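Membrane-bound lytic murein transglycosylase (Agrobacterium tumefaciens, PDB 2PNW) probably cleaves the glycan strands of bacterial peptidoglycan as a lytic transglycosylase of the MltA type, releasing products that end in 1,6-anhydromuramic acid. Local coordinates at residues Gln68-Ser71 with Pro72-Arg76; Thr231-Met234 with Gln235-Arg238. One frame throughout, in Å; residues are numbered along the deposited sequence. Where two conformers were deposited one is given.

Contact 1: residues Gln68-Ser71 with Pro72-Arg76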
loop_
_atom_site.group_PDB
_atom_site.type_symbol
_atom_site.label_atom_id
_atom_site.label_comp_id
_atom_site.label_asym_id
_atom_site.label_seq_id
_atom_site.Cartn_x
_atom_site.Cartn_y
_atom_site.Cartn_z
ATOM N N GLN A 68 8.592 21.018 19.542
ATOM C CA GLN A 68 9.303 21.739 18.506
ATOM C C GLN A 68 10.583 20.983 18.246
ATOM O O GLN A 68 11.444 20.884 19.116
ATOM C CB GLN A 68 9.577 23.186 18.934
ATOM C CG GLN A 68 10.187 24.058 17.834
ATOM C CD GLN A 68 9.298 24.194 16.603
ATOM O OE1 GLN A 68 8.081 24.393 16.710
ATOM N NE2 GLN A 68 9.909 24.092 15.423
ATOM N N VAL A 69 10.681 20.418 17.053
ATOM C CA VAL A 69 11.812 19.603 16.667
ATOM C C VAL A 69 12.556 20.380 15.603
ATOM O O VAL A 69 11.941 20.849 14.644
ATOM C CB VAL A 69 11.340 18.208 16.156
ATOM C CG1 VAL A 69 12.316 17.628 15.173
ATOM C CG2 VAL A 69 11.130 17.273 17.341
ATOM N N ASN A 70 13.863 20.543 15.798
ATOM C CA ASN A 70 14.702 21.372 14.934
ATOM C C ASN A 70 16.074 20.770 14.592
ATOM O O ASN A 70 16.991 21.508 14.195
ATOM C CB ASN A 70 14.910 22.760 15.557
ATOM C CG ASN A 70 13.691 23.665 15.417
ATOM O OD1 ASN A 70 13.105 23.785 14.332
ATOM N ND2 ASN A 70 13.319 24.334 16.517
ATOM N N SER A 71 16.217 19.455 14.760
ATOM C CA SER A 71 17.434 18.725 14.396
ATOM C C SER A 71 17.119 17.230 14.378
ATOM O O SER A 71 16.155 16.814 15.015
ATOM C CB SER A 71 18.525 18.994 15.425
ATOM O OG SER A 71 18.177 18.403 16.662
ATOM N N PRO A 72 17.922 16.416 13.659
ATOM C CA PRO A 72 17.739 14.960 13.735
ATOM C C PRO A 72 17.751 14.451 15.173
ATOM O O PRO A 72 16.938 13.600 15.531
ATOM C CB PRO A 72 18.935 14.412 12.951
ATOM C CG PRO A 72 19.222 15.488 11.952
ATOM C CD PRO A 72 18.970 16.781 12.683
ATOM N N GLU A 73 18.639 15.007 16.002
ATOM C CA GLU A 73 18.742 14.583 17.402
ATOM C C GLU A 73 17.465 14.886 18.176
ATOM O O GLU A 73 16.992 14.044 18.927
ATOM C CB GLU A 73 19.961 15.226 18.095
ATOM C CG GLU A 73 20.050 14.970 19.611
ATOM C CD GLU A 73 20.194 13.495 19.996
ATOM O OE1 GLU A 73 19.799 13.127 21.132
ATOM O OE2 GLU A 73 20.699 12.690 19.183
ATOM N N GLN A 74 16.910 16.083 17.994
ATOM C CA GLN A 74 15.651 16.440 18.677
ATOM C C GLN A 74 14.490 15.557 18.214
ATOM O O GLN A 74 13.610 15.187 19.010
ATOM C CB GLN A 74 15.312 17.895 18.457
ATOM C CG GLN A 74 16.103 18.825 19.372
ATOM C CD GLN A 74 15.950 20.269 18.982
ATOM O OE1 GLN A 74 15.098 20.616 18.170
ATOM N NE2 GLN A 74 16.783 21.128 19.559
ATOM N N ALA A 75 14.508 15.203 16.932
ATOM C CA ALA A 75 13.494 14.290 16.354
ATOM C C ALA A 75 13.559 12.891 16.976
ATOM O O ALA A 75 12.543 12.338 17.400
ATOM C CB ALA A 75 13.680 14.215 14.856
ATOM N N ARG A 76 14.750 12.302 17.026
ATOM C CA ARG A 76 14.921 11.000 17.685
ATOM C C ARG A 76 14.531 11.084 19.160
ATOM O O ARG A 76 13.901 10.160 19.685
ATOM C CB ARG A 76 16.365 10.479 17.556
ATOM C CG ARG A 76 16.781 10.120 16.137
ATOM C CD ARG A 76 18.132 9.421 16.110
ATOM N NE ARG A 76 19.174 10.293 16.653
ATOM C CZ ARG A 76 19.938 11.107 15.926
ATOM N NH1 ARG A 76 19.792 11.178 14.602
ATOM N NH2 ARG A 76 20.858 11.855 16.529
#
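Ser71 OG accepts from Gln74 N across the first turn of helix 72-82, while Gln74 OE1 accepts from Asn70 N in the incoming loop. The first is a capping bond from Ser71, the N-cap residue, 3.0 Å from OG to Gln74 N with a nearly straight N-H...O angle of 163°. Its OG is placed between the backbone N and the carbonyl carbon (chi1 68°), the rotation that turns the oxygen in over the turn. The Gln74 side chain, extended beyond CG, reaches back past the serine, and its OE1 takes the Asn70 N-H at 2.7 Å. That bond is short but bent, 135° at the hydrogen, and the donor lies off the amide carbonyl plane. Gln74, at N3, thus binds the residue before the N-cap, so this is not a capping box, in which N3 would accept from Ser71 N. Ser71 O starts the regular helical pattern by accepting from Ala75 N at 3.0 Å.

Further along the turn, Arg76 NH2 makes a salt bridge of 2.8 Å with Glu73 OE2, met on the anti side of the carboxylate. Apolar contact comes from Val69, whose CG1 rests 3.7 Å from Ala75 CB while CG2 lies 3.6 Å from Gln74 O.

Val69 and Ala75 both also touch Phe29 of helix 28-39, and Pro72 and Ala75 lean on the loop before that helix, where Arg76 NH1 bonds to Asp23 O. The short connection from helix 54-66 into helix 72-82 is thereby packed against helix 28-39 at the surface.

Contact 2: residues Thr231-Met234 with Gln235-Arg238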
loop_
_atom_site.group_PDB
_atom_site.type_symbol
_atom_site.label_atom_id
_atom_site.label_comp_id
_atom_site.label_asym_id
_atom_site.label_seq_id
_atom_site.Cartn_x
_atom_site.Cartn_y
_atom_site.Cartn_z
ATOM N N THR A 231 15.946 -14.586 -9.285
ATOM C CA THR A 231 16.049 -13.277 -9.927
ATOM C C THR A 231 14.727 -12.541 -10.050
ATOM O O THR A 231 14.713 -11.399 -10.522
ATOM C CB THR A 231 16.633 -13.379 -11.351
ATOM O OG1 THR A 231 15.815 -14.253 -12.132
ATOM C CG2 THR A 231 18.071 -13.900 -11.321
ATOM N N ILE A 232 13.617 -13.179 -9.669
ATOM C CA ILE A 232 12.315 -12.559 -9.949
ATOM C C ILE A 232 12.253 -11.155 -9.350
ATOM O O ILE A 232 12.721 -10.929 -8.227
ATOM C CB ILE A 232 11.099 -13.448 -9.525
ATOM C CG1 ILE A 232 9.789 -12.816 -10.007
ATOM C CG2 ILE A 232 11.099 -13.733 -8.010
ATOM C CD1 ILE A 232 8.630 -13.756 -10.036
ATOM N N SER A 233 11.719 -10.215 -10.133
ATOM C CA SER A 233 11.511 -8.821 -9.720
ATOM C C SER A 233 10.404 -8.240 -10.583
ATOM O O SER A 233 10.022 -8.864 -11.584
ATOM C CB SER A 233 12.786 -8.017 -9.983
ATOM O OG SER A 233 13.118 -8.079 -11.365
ATOM N N MET A 234 9.890 -7.045 -10.247
ATOM C CA MET A 234 8.942 -6.366 -11.141
ATOM C C MET A 234 9.498 -6.328 -12.567
ATOM O O MET A 234 8.771 -6.551 -13.549
ATOM C CB MET A 234 8.629 -4.935 -10.664
ATOM C CG MET A 234 7.903 -4.108 -11.716
ATOM S SD MET A 234 7.323 -2.441 -11.261
ATOM C CE MET A 234 8.522 -1.344 -11.970
ATOM N N GLN A 235 10.792 -6.029 -12.679
ATOM C CA GLN A 235 11.452 -5.891 -13.988
ATOM C C GLN A 235 11.417 -7.195 -14.806
ATOM O O GLN A 235 11.094 -7.170 -15.992
ATOM C CB GLN A 235 12.911 -5.414 -13.812
ATOM C CG GLN A 235 13.060 -3.945 -13.413
ATOM C CD GLN A 235 13.120 -3.708 -11.896
ATOM O OE1 GLN A 235 12.629 -4.514 -11.098
ATOM N NE2 GLN A 235 13.734 -2.586 -11.501
ATOM N N THR A 236 11.725 -8.330 -14.186
ATOM C CA THR A 236 11.715 -9.590 -14.950
ATOM C C THR A 236 10.300 -10.059 -15.301
ATOM O O THR A 236 10.081 -10.688 -16.338
ATOM C CB THR A 236 12.493 -10.722 -14.264
ATOM O OG1 THR A 236 11.831 -11.123 -13.052
ATOM C CG2 THR A 236 13.913 -10.255 -13.921
ATOM N N ILE A 237 9.341 -9.744 -14.429
ATOM C CA ILE A 237 7.937 -10.033 -14.712
ATOM C C ILE A 237 7.469 -9.216 -15.923
ATOM O O ILE A 237 6.869 -9.746 -16.860
ATOM C CB ILE A 237 7.034 -9.763 -13.471
ATOM C CG1 ILE A 237 7.341 -10.765 -12.331
ATOM C CG2 ILE A 237 5.540 -9.865 -13.855
ATOM C CD1 ILE A 237 6.697 -10.352 -10.946
ATOM N N ARG A 238 7.774 -7.918 -15.918
ATOM C CA ARG A 238 7.417 -7.057 -17.043
ATOM C C ARG A 238 8.120 -7.519 -18.343
ATOM O O ARG A 238 7.516 -7.515 -19.414
ATOM C CB ARG A 238 7.811 -5.626 -16.737
ATOM C CG ARG A 238 6.865 -4.882 -15.766
ATOM C CD ARG A 238 7.459 -3.473 -15.541
ATOM N NE ARG A 238 6.706 -2.620 -14.602
ATOM C CZ ARG A 238 5.674 -1.848 -14.933
ATOM N NH1 ARG A 238 5.211 -1.842 -16.172
ATOM N NH2 ARG A 238 5.111 -1.057 -14.021
HETATM O O HOH W 1 13.120 -13.865 -12.955
#
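Ser233 and Thr236 turn their hydroxyls toward each other's backbone in a capping box at the start of helix 234-243. Both oxygens sit between the backbone N and the carbonyl carbon of their own residue. From there Ser233 OG accepts from Thr236 N at 3.2 Å, and Thr236 OG1 accepts from Ser233 N at 3.1 Å, with N-H...O angles of 161° and 153°. A water bonded to Thr236 OG1 at 3.0 Å also bonds to Thr231 OG1, linking the box to the preceding loop.

On another side of the turn, Met234 and Arg238 run alongside each other and point the same way. In the methionine conformer given, the thioether meets the edge of the extended arginine's guanidinium, in plane, and NE points almost straight at Met234 SD at 3.4 Å, a weak hydrogen bond; a second conformer was modelled, so this sulfur contact is tentative. Arg238 CG also passes 3.4 Å from Met234 O, the oxygen that accepts the helical bond from Arg238 N. Ile232 meets Ile237 at a slant, CG1 to CG1 at 3.9 Å, and lies roughly perpendicular to Thr236; N' Ile232 and N4 Ile237 form a hydrophobic staple bracketing the capping box.

The charged end of Arg238 finds its main partner in Asp182 of helix 180-189, with a cation-pi contact to Phe185, which Ile237 also touches. Ile232 and Ile237 pack on helix 217-223, while Gln235 NE2 bonds to Glu347 O, so the start of helix 234-243 is tied to helices 180-189, 217-223 and 343-350.

Overall arrangement
From the N terminus, the chain passes through helices 28-39 and 54-66 before contact 1 turns it into helix 72-82. Contact 2 comes much later, where the loop after helix 217-223 enters helix 234-243. Each closes only a tight local turn, and the two follow in series without nesting or crossing. Their centres lie 39 Å apart and their nearest atoms about 30 Å, so they do not touch. Contact 1 belongs to the N-terminal helices at the periphery; contact 2 lies within the MltA-specific insert range and ties helices 180-189 and 217-223 to the region around helix 343-350.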